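Local coordinates for F5/8 type C domain protein (Clostridium perfringens, PDB 7JRM) that probably binds carbohydrate through its CBM51-type module, as part of the ZmpB O-glycopeptidase, which belongs to a group of enzymes adapted to recognise and hydrolyse mucin, at residues D144-W149 against A219-R224; F166-D171 against K188-D193; I136-E141 against I200-D205. One frame throughout, in Å; residues are numbered along the deposited sequence.

Contact 1. Residues D144-W149 against A219-R224; sequences DIFDTW and ADAKFR
K222 O and A221 CB both lie obliquely to the F146 ring, the first 3.7 Å from CD1, the second 4.0 Å from CE1, alanine being small enough to leave room for the ring. On the same face of the sheet, F223 presents its edge, near the ring plane, to the carbonyl O of I145, 3.8 Å from CD1, while Y143 stacks on the ring. W149, on the other face, has A219 O and D220 CB at its edge, and K187 forms a cation-pi contact with it. Both phenylalanines reach I200 of the second sheet, as suits apolar rings turned into the core.

The polar planar pair lies on the face that carries I145 and K222. The D147 carboxylate and R224 guanidinium are turned 44° apart; NH2 of R224 and OD2 of D147 form a salt bridge at 3.1 Å, whose hydrogen bond is weak and bent (126°). CD of R224 packs 3.6 Å from D147 CB, and the bend at chi3 (68°) turns NE toward T80, to which it hydrogen-bonds. R189 shares OD2 of D147, so two cations probably favour its ionised form. K222 reaches the carboxylates of D220 and E83.

D147 and K222 exchange backbone bonds, with D147 N 2.9 Å from K222 O. Farther on, W149 pairs with A219; its O receives A219 N and the T148 hydroxyl from opposite faces of its plane. The intervening shift by one residue is a beta bulge in an antiparallel ladder of the galactose-binding-like beta sandwich.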
loop_
_atom_site.group_PDB
_atom_site.type_symbol
_atom_site.label_atom_id
_atom_site.label_comp_id
_atom_site.label_asym_id
_atom_site.label_seq_id
_atom_site.Cartn_x
_atom_site.Cartn_y
_atom_site.Cartn_z
ATOM N N ASP A 144 -8.153 11.036 26.184
ATOM C CA ASP A 144 -6.773 11.484 26.325
ATOM C C ASP A 144 -6.605 12.982 26.124
ATOM O O ASP A 144 -5.937 13.642 26.925
ATOM C CB ASP A 144 -5.874 10.730 25.335
ATOM C CG ASP A 144 -5.894 9.230 25.550
ATOM O OD1 ASP A 144 -5.662 8.789 26.696
ATOM O OD2 ASP A 144 -6.140 8.491 24.574
ATOM N N ILE A 145 -7.194 13.541 25.069
ATOM C CA ILE A 145 -6.964 14.926 24.677
ATOM C C ILE A 145 -8.305 15.600 24.426
ATOM O O ILE A 145 -9.202 15.013 23.812
ATOM C CB ILE A 145 -6.067 15.009 23.422
ATOM C CG1 ILE A 145 -4.618 14.667 23.775
ATOM C CG2 ILE A 145 -6.149 16.386 22.773
ATOM C CD1 ILE A 145 -3.959 15.679 24.685
ATOM N N PHE A 146 -8.446 16.832 24.911
ATOM C CA PHE A 146 -9.582 17.683 24.587
ATOM C C PHE A 146 -9.117 18.808 23.672
ATOM O O PHE A 146 -8.166 19.524 23.998
ATOM C CB PHE A 146 -10.228 18.261 25.846
ATOM C CG PHE A 146 -11.261 19.311 25.561
ATOM C CD1 PHE A 146 -12.456 18.975 24.944
ATOM C CD2 PHE A 146 -11.034 20.636 25.895
ATOM C CE1 PHE A 146 -13.408 19.941 24.673
ATOM C CE2 PHE A 146 -11.984 21.605 25.629
ATOM C CZ PHE A 146 -13.172 21.256 25.015
ATOM N N ASP A 147 -9.793 18.962 22.536
ATOM C CA ASP A 147 -9.421 19.932 21.517
ATOM C C ASP A 147 -10.651 20.734 21.118
ATOM O O ASP A 147 -11.733 20.169 20.933
ATOM C CB ASP A 147 -8.821 19.228 20.291
ATOM C CG ASP A 147 -8.158 20.188 19.326
ATOM O OD1 ASP A 147 -8.037 21.385 19.660
ATOM O OD2 ASP A 147 -7.750 19.740 18.234
ATOM N N THR A 148 -10.485 22.049 20.985
ATOM C CA THR A 148 -11.621 22.910 20.686
ATOM C C THR A 148 -11.139 24.252 20.151
ATOM O O THR A 148 -10.023 24.690 20.443
ATOM C CB THR A 148 -12.498 23.132 21.926
ATOM O OG1 THR A 148 -13.680 23.854 21.557
ATOM C CG2 THR A 148 -11.741 23.925 22.985
ATOM N N TRP A 149 -11.995 24.884 19.354
ATOM C CA TRP A 149 -11.880 26.293 19.015
ATOM C C TRP A 149 -12.848 27.086 19.883
ATOM O O TRP A 149 -13.936 26.611 20.219
ATOM C CB TRP A 149 -12.193 26.542 17.537
ATOM C CG TRP A 149 -11.171 26.012 16.574
ATOM C CD1 TRP A 149 -11.283 24.901 15.790
ATOM C CD2 TRP A 149 -9.890 26.583 16.277
ATOM N NE1 TRP A 149 -10.150 24.740 15.029
ATOM C CE2 TRP A 149 -9.279 25.760 15.309
ATOM C CE3 TRP A 149 -9.198 27.708 16.738
ATOM C CZ2 TRP A 149 -8.011 26.024 14.795
ATOM C CZ3 TRP A 149 -7.938 27.969 16.225
ATOM C CH2 TRP A 149 -7.358 27.131 15.265
ATOM N N ALA A 219 -16.300 25.628 19.513
ATOM C CA ALA A 219 -16.387 25.171 18.132
ATOM C C ALA A 219 -15.510 23.946 17.909
ATOM O O ALA A 219 -14.332 23.937 18.284
ATOM C CB ALA A 219 -15.981 26.291 17.175
ATOM N N ASP A 220 -16.091 22.914 17.292
ATOM C CA ASP A 220 -15.394 21.664 16.988
ATOM C C ASP A 220 -14.833 21.007 18.246
ATOM O O ASP A 220 -13.841 20.277 18.185
ATOM C CB ASP A 220 -14.281 21.885 15.957
ATOM C CG ASP A 220 -14.154 20.733 14.978
ATOM O OD1 ASP A 220 -15.110 20.494 14.210
ATOM O OD2 ASP A 220 -13.095 20.070 14.974
ATOM N N ALA A 221 -15.462 21.267 19.393
ATOM C CA ALA A 221 -15.013 20.690 20.653
ATOM C C ALA A 221 -15.147 19.175 20.611
ATOM O O ALA A 221 -16.238 18.646 20.376
ATOM C CB ALA A 221 -15.819 21.269 21.814
ATOM N N LYS A 222 -14.038 18.476 20.841
ATOM C CA LYS A 222 -14.029 17.032 20.673
ATOM C C LYS A 222 -12.940 16.416 21.536
ATOM O O LYS A 222 -11.927 17.054 21.836
ATOM C CB LYS A 222 -13.814 16.649 19.204
ATOM C CG LYS A 222 -12.493 17.139 18.628
ATOM C CD LYS A 222 -12.394 16.853 17.139
ATOM C CE LYS A 222 -11.205 17.568 16.516
ATOM N NZ LYS A 222 -11.239 17.511 15.027
ATOM N N PHE A 223 -13.169 15.169 21.935
ATOM C CA PHE A 223 -12.132 14.366 22.560
ATOM C C PHE A 223 -11.276 13.710 21.486
ATOM O O PHE A 223 -11.741 13.429 20.380
ATOM C CB PHE A 223 -12.742 13.292 23.461
ATOM C CG PHE A 223 -13.313 13.822 24.745
ATOM C CD1 PHE A 223 -12.498 14.438 25.680
ATOM C CD2 PHE A 223 -14.665 13.696 25.021
ATOM C CE1 PHE A 223 -13.020 14.922 26.866
ATOM C CE2 PHE A 223 -15.194 14.178 26.205
ATOM C CZ PHE A 223 -14.370 14.793 27.129
ATOM N N ARG A 224 -10.009 13.475 21.818
ATOM C CA ARG A 224 -9.082 12.814 20.907
ATOM C C ARG A 224 -8.297 11.768 21.681
ATOM O O ARG A 224 -7.727 12.071 22.732
ATOM C CB ARG A 224 -8.131 13.819 20.248
ATOM C CG ARG A 224 -8.827 14.932 19.481
ATOM C CD ARG A 224 -7.836 15.982 19.010
ATOM N NE ARG A 224 -6.940 15.469 17.978
ATOM C CZ ARG A 224 -6.739 16.058 16.804
ATOM N NH1 ARG A 224 -5.907 15.522 15.923
ATOM N NH2 ARG A 224 -7.374 17.185 16.509
#

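Contact 2. Residues F166-D171 against K188-D193; sequences FKVYVD and KRLVVD
Strands 166-170 and 188-193 run almost in the same direction, 11° apart, but their axes approach no closer than 8.9 Å and no hydrogen bond joins them, so F166, V168 and V170 meet L190 and V192 through side chains alone.

V168 and V192 reach toward each other tip to tip. With V168 CG1 anti to the backbone N (chi1 170°), this methyl meets both branches of V192, lying 3.9 Å from its CG2 and 4.1 Å from its CG1. The other V192 neighbour is V170, whose CG2 passes V192 CG1 at 3.9 Å as the two side chains slide by in opposite directions; the same methyl of V170 also comes 4.1 Å from the backbone O of D193.

This is the face-to-face packing of a beta sandwich, here of the galactose-binding-like kind: strand 163-170 belongs to one antiparallel sheet and strand 188-193 to the other. Beta-branched valines suit such places because they favour extended backbone and offer two methyls close to the chain, filling the layer between sheets without long flexible arms.

L190 contributes a longer reach. Its CD1 touches V168 CG2 at 4.2 Å and F166 CB at 4.3 Å, bridging two successive inward residues, while T178 of strand 173-182 also touches its side chain. F166 offers this contact its CB; the ring meets W218 edge-to-face. I200 of the neighbouring strand lies against V168. At the margin, the D193 side chain turns to R195, with which its OD2 forms a salt bridge at the end of strand 188-193.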
loop_
_atom_site.group_PDB
_atom_site.type_symbol
_atom_site.label_atom_id
_atom_site.label_comp_id
_atom_site.label_asym_id
_atom_site.label_seq_id
_atom_site.Cartn_x
_atom_site.Cartn_y
_atom_site.Cartn_z
ATOM N N PHE A 166 -12.591 31.953 28.127
ATOM C CA PHE A 166 -12.810 30.516 28.157
ATOM C C PHE A 166 -11.826 29.859 29.112
ATOM O O PHE A 166 -10.636 30.182 29.117
ATOM C CB PHE A 166 -12.662 29.915 26.760
ATOM C CG PHE A 166 -13.673 30.422 25.773
ATOM C CD1 PHE A 166 -13.456 31.605 25.090
ATOM C CD2 PHE A 166 -14.839 29.716 25.528
ATOM C CE1 PHE A 166 -14.381 32.075 24.181
ATOM C CE2 PHE A 166 -15.767 30.181 24.619
ATOM C CZ PHE A 166 -15.538 31.364 23.945
ATOM N N LYS A 167 -12.335 28.939 29.927
ATOM C CA LYS A 167 -11.524 28.194 30.876
ATOM C C LYS A 167 -11.910 26.725 30.817
ATOM O O LYS A 167 -13.077 26.382 30.611
ATOM C CB LYS A 167 -11.697 28.724 32.307
ATOM C CG LYS A 167 -11.407 30.208 32.461
ATOM C CD LYS A 167 -11.618 30.670 33.892
ATOM C CE LYS A 167 -11.945 32.154 33.947
ATOM N NZ LYS A 167 -12.308 32.594 35.322
ATOM N N VAL A 168 -10.918 25.858 30.999
ATOM C CA VAL A 168 -11.113 24.413 30.960
ATOM C C VAL A 168 -10.589 23.830 32.264
ATOM O O VAL A 168 -9.403 23.973 32.586
ATOM C CB VAL A 168 -10.412 23.770 29.753
ATOM C CG1 VAL A 168 -10.437 22.253 29.874
ATOM C CG2 VAL A 168 -11.074 24.216 28.459
ATOM N N TYR A 169 -11.473 23.177 33.013
ATOM C CA TYR A 169 -11.125 22.525 34.266
ATOM C C TYR A 169 -11.139 21.016 34.074
ATOM O O TYR A 169 -12.044 20.472 33.433
ATOM C CB TYR A 169 -12.095 22.923 35.382
ATOM C CG TYR A 169 -12.012 24.381 35.778
ATOM C CD1 TYR A 169 -11.289 24.777 36.895
ATOM C CD2 TYR A 169 -12.657 25.361 35.034
ATOM C CE1 TYR A 169 -11.211 26.107 37.262
ATOM C CE2 TYR A 169 -12.583 26.695 35.392
ATOM C CZ TYR A 169 -11.861 27.062 36.506
ATOM O OH TYR A 169 -11.785 28.388 36.867
ATOM N N VAL A 170 -10.129 20.347 34.620
ATOM C CA VAL A 170 -10.012 18.894 34.558
ATOM C C VAL A 170 -10.043 18.379 35.989
ATOM O O VAL A 170 -9.099 18.608 36.757
ATOM C CB VAL A 170 -8.735 18.447 33.834
ATOM C CG1 VAL A 170 -8.594 16.936 33.898
ATOM C CG2 VAL A 170 -8.753 18.920 32.389
ATOM N N ASP A 171 -11.126 17.686 36.346
ATOM C CA ASP A 171 -11.343 17.205 37.711
ATOM C C ASP A 171 -11.261 18.353 38.715
ATOM O O ASP A 171 -10.680 18.226 39.794
ATOM C CB ASP A 171 -10.360 16.089 38.069
ATOM C CG ASP A 171 -10.669 14.789 37.352
ATOM O OD1 ASP A 171 -11.854 14.545 37.048
ATOM O OD2 ASP A 171 -9.728 14.007 37.097
ATOM N N LYS A 188 -9.423 31.142 19.021
ATOM C CA LYS A 188 -8.278 30.554 19.697
ATOM C C LYS A 188 -8.492 29.057 19.883
ATOM O O LYS A 188 -9.625 28.588 20.027
ATOM C CB LYS A 188 -8.039 31.218 21.058
ATOM C CG LYS A 188 -7.465 32.625 20.976
ATOM C CD LYS A 188 -7.380 33.264 22.354
ATOM C CE LYS A 188 -7.006 34.735 22.262
ATOM N NZ LYS A 188 -5.680 34.935 21.612
ATOM N N ARG A 189 -7.391 28.312 19.877
ATOM C CA ARG A 189 -7.424 26.865 20.025
ATOM C C ARG A 189 -6.975 26.471 21.425
ATOM O O ARG A 189 -6.041 27.059 21.978
ATOM C CB ARG A 189 -6.530 26.189 18.982
ATOM C CG ARG A 189 -6.697 24.679 18.903
ATOM C CD ARG A 189 -5.905 24.098 17.742
ATOM N NE ARG A 189 -6.153 22.671 17.567
ATOM C CZ ARG A 189 -5.354 21.850 16.892
ATOM N NH1 ARG A 189 -4.250 22.314 16.322
ATOM N NH2 ARG A 189 -5.660 20.563 16.784
ATOM N N LEU A 190 -7.649 25.474 21.996
ATOM C CA LEU A 190 -7.312 24.942 23.310
ATOM C C LEU A 190 -7.164 23.433 23.200
ATOM O O LEU A 190 -8.117 22.740 22.831
ATOM C CB LEU A 190 -8.379 25.303 24.349
ATOM C CG LEU A 190 -8.613 26.792 24.616
ATOM C CD1 LEU A 190 -9.741 26.986 25.619
ATOM C CD2 LEU A 190 -7.337 27.463 25.104
ATOM N N VAL A 191 -5.974 22.929 23.516
ATOM C CA VAL A 191 -5.675 21.501 23.488
ATOM C C VAL A 191 -5.243 21.109 24.893
ATOM O O VAL A 191 -4.167 21.515 25.354
ATOM C CB VAL A 191 -4.592 21.157 22.457
ATOM C CG1 VAL A 191 -4.368 19.654 22.407
ATOM C CG2 VAL A 191 -4.980 21.688 21.085
ATOM N N VAL A 192 -6.071 20.321 25.576
ATOM C CA VAL A 192 -5.904 20.036 26.996
ATOM C C VAL A 192 -5.696 18.541 27.192
ATOM O O VAL A 192 -6.436 17.725 26.630
ATOM C CB VAL A 192 -7.111 20.525 27.817
ATOM C CG1 VAL A 192 -6.845 20.356 29.306
ATOM C CG2 VAL A 192 -7.424 21.976 27.485
ATOM N N ASP A 193 -4.694 18.191 27.995
ATOM C CA ASP A 193 -4.491 16.811 28.419
ATOM C C ASP A 193 -5.553 16.441 29.448
ATOM O O ASP A 193 -5.664 17.091 30.492
ATOM C CB ASP A 193 -3.088 16.649 29.002
ATOM C CG ASP A 193 -2.692 15.195 29.205
ATOM O OD1 ASP A 193 -3.576 14.314 29.187
ATOM O OD2 ASP A 193 -1.485 14.934 29.387
#

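Contact 3. Residues I136-E141 against I200-D205; sequences IVYNSE and IKLVVD
V137 and K201 form the non-hydrogen-bonded pair of this ladder, on the more open face of the sheet: V137 CG2 rests against the lysine's aliphatic stem, 3.8 Å from CG and 4.0 Å from CD. Beyond them the K201 chain bends at chi3 (54°), and its ammonium makes a cation-pi contact with Y169 of the adjoining strand. A lysine fits this margin because its methylenes cover the valine while its charge finds an aromatic ring.

The opposite face is largely apolar. Y138 CB meets I200 CG2 at 3.8 Å, and L202 CD1 approaches the Y138 ring obliquely, nearest CE1. I200 holds CG2 between its backbone N and carbonyl carbon, a crowded position that puts this methyl beside Y138, while its CG1 extends anti to N. S140 CB also meets the CG2 branch, and the small S140 side chain suits the turn: its hydroxyl bonds that of S197.

The backbones hold these pairs in register. I136 and L202 exchange two bonds, L202 N reaching I136 O at 2.7 Å in a nearly straight bond (173°); Y138 and I200 do likewise, Y138 N lying 2.9 Å from I200 O. At the end of the strand, N139 OD1 accepts from E141 N at 2.9 Å, an Asx turn.

Farther out, I128 touches both I136 and Y138, and W218 touches L202, so the inward face is covered by strands of the second sheet. Antiparallel strands with an apolar face turned inward and a mixed face outward are characteristic of one wall of the galactose-binding-like beta sandwich.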
loop_
_atom_site.group_PDB
_atom_site.type_symbol
_atom_site.label_atom_id
_atom_site.label_comp_id
_atom_site.label_asym_id
_atom_site.label_seq_id
_atom_site.Cartn_x
_atom_site.Cartn_y
_atom_site.Cartn_z
ATOM N N ILE A 136 -20.323 23.864 31.767
ATOM C CA ILE A 136 -20.782 22.627 31.144
ATOM C C ILE A 136 -19.792 21.528 31.500
ATOM O O ILE A 136 -18.589 21.661 31.245
ATOM C CB ILE A 136 -20.924 22.773 29.621
ATOM C CG1 ILE A 136 -21.766 24.005 29.281
ATOM C CG2 ILE A 136 -21.552 21.525 29.025
ATOM C CD1 ILE A 136 -21.950 24.232 27.796
ATOM N N VAL A 137 -20.298 20.446 32.086
ATOM C CA VAL A 137 -19.478 19.345 32.578
ATOM C C VAL A 137 -19.753 18.113 31.729
ATOM O O VAL A 137 -20.914 17.785 31.455
ATOM C CB VAL A 137 -19.754 19.062 34.065
ATOM C CG1 VAL A 137 -18.938 17.871 34.546
ATOM C CG2 VAL A 137 -19.451 20.295 34.904
ATOM N N TYR A 138 -18.686 17.430 31.317
ATOM C CA TYR A 138 -18.779 16.205 30.541
ATOM C C TYR A 138 -18.028 15.082 31.245
ATOM O O TYR A 138 -17.057 15.321 31.970
ATOM C CB TYR A 138 -18.201 16.385 29.131
ATOM C CG TYR A 138 -19.120 17.082 28.156
ATOM C CD1 TYR A 138 -19.076 18.460 27.995
ATOM C CD2 TYR A 138 -20.024 16.361 27.388
ATOM C CE1 TYR A 138 -19.908 19.102 27.102
ATOM C CE2 TYR A 138 -20.863 16.994 26.491
ATOM C CZ TYR A 138 -20.800 18.365 26.353
ATOM O OH TYR A 138 -21.633 19.001 25.462
ATOM N N ASN A 139 -18.489 13.854 31.022
ATOM C CA ASN A 139 -17.733 12.680 31.438
ATOM C C ASN A 139 -16.516 12.535 30.532
ATOM O O ASN A 139 -16.656 12.417 29.311
ATOM C CB ASN A 139 -18.614 11.432 31.374
ATOM C CG ASN A 139 -17.918 10.186 31.906
ATOM O OD1 ASN A 139 -16.815 9.840 31.481
ATOM N ND2 ASN A 139 -18.571 9.502 32.838
ATOM N N SER A 140 -15.322 12.550 31.126
ATOM C CA SER A 140 -14.075 12.486 30.373
ATOM C C SER A 140 -13.311 11.189 30.617
ATOM O O SER A 140 -12.115 11.113 30.314
ATOM C CB SER A 140 -13.195 13.691 30.705
ATOM O OG SER A 140 -12.888 13.733 32.088
ATOM N N GLU A 141 -13.975 10.169 31.153
ATOM C CA GLU A 141 -13.301 8.913 31.457
ATOM C C GLU A 141 -12.924 8.184 30.173
ATOM O O GLU A 141 -13.753 8.015 29.273
ATOM C CB GLU A 141 -14.196 8.029 32.325
ATOM C CG GLU A 141 -14.618 8.671 33.635
ATOM C CD GLU A 141 -15.347 7.708 34.549
ATOM O OE1 GLU A 141 -14.870 6.565 34.712
ATOM O OE2 GLU A 141 -16.398 8.094 35.104
ATOM N N ILE A 200 -14.527 16.912 32.847
ATOM C CA ILE A 200 -13.995 18.139 32.274
ATOM C C ILE A 200 -15.092 19.194 32.336
ATOM O O ILE A 200 -16.258 18.909 32.040
ATOM C CB ILE A 200 -13.485 17.939 30.830
ATOM C CG1 ILE A 200 -12.823 19.219 30.313
ATOM C CG2 ILE A 200 -14.605 17.478 29.900
ATOM C CD1 ILE A 200 -12.342 19.127 28.883
ATOM N N LYS A 201 -14.725 20.401 32.755
ATOM C CA LYS A 201 -15.676 21.488 32.951
ATOM C C LYS A 201 -15.301 22.640 32.033
ATOM O O LYS A 201 -14.209 23.204 32.154
ATOM C CB LYS A 201 -15.698 21.941 34.411
ATOM C CG LYS A 201 -16.754 22.989 34.724
ATOM C CD LYS A 201 -16.976 23.113 36.224
ATOM C CE LYS A 201 -15.666 23.361 36.957
ATOM N NZ LYS A 201 -15.874 23.602 38.411
ATOM N N LEU A 202 -16.205 22.984 31.121
ATOM C CA LEU A 202 -15.999 24.066 30.167
ATOM C C LEU A 202 -16.669 25.326 30.702
ATOM O O LEU A 202 -17.893 25.358 30.869
ATOM C CB LEU A 202 -16.557 23.688 28.797
ATOM C CG LEU A 202 -16.100 22.337 28.242
ATOM C CD1 LEU A 202 -16.682 22.107 26.857
ATOM C CD2 LEU A 202 -14.581 22.250 28.211
ATOM N N VAL A 203 -15.872 26.358 30.965
ATOM C CA VAL A 203 -16.332 27.561 31.647
ATOM C C VAL A 203 -16.170 28.756 30.718
ATOM O O VAL A 203 -15.099 28.954 30.131
ATOM C CB VAL A 203 -15.570 27.787 32.965
ATOM C CG1 VAL A 203 -15.932 29.138 33.567
ATOM C CG2 VAL A 203 -15.870 26.664 33.947
ATOM N N VAL A 204 -17.231 29.548 30.594
ATOM C CA VAL A 204 -17.220 30.797 29.839
ATOM C C VAL A 204 -17.514 31.909 30.838
ATOM O O VAL A 204 -18.663 32.089 31.258
ATOM C CB VAL A 204 -18.240 30.794 28.694
ATOM C CG1 VAL A 204 -18.187 32.112 27.936
ATOM C CG2 VAL A 204 -17.989 29.621 27.759
ATOM N N ASP A 205 -16.486 32.657 31.224
ATOM C CA ASP A 205 -16.660 33.745 32.173
ATOM C C ASP A 205 -17.093 35.022 31.454
ATOM O O ASP A 205 -17.067 35.120 30.226
ATOM C CB ASP A 205 -15.378 33.981 32.970
ATOM C CG ASP A 205 -15.654 34.355 34.413
ATOM O OD1 ASP A 205 -16.720 34.953 34.677
ATOM O OD2 ASP A 205 -14.812 34.051 35.283
#

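Followed from the N terminus, the chain enters contact 3 with 136-141 and contact 1 with 144-149, then makes both halves of contact 2, at 166-171 and 188-193, before 200-205 closes contact 3 and 219-224 closes contact 1. Contact 2 is thus nested inside the other two loops, while contacts 1 and 3 cross. Contact 3 ties strands of one sheet and contact 1 strands of the other; contact 2 spans the layer between them. Strand 188-193 hydrogen-bonds to strand 145-152, and strand 163-170 to strand 199-205, while F146 also packs against L202. The three contacts therefore share one hydrophobic core within a single domain.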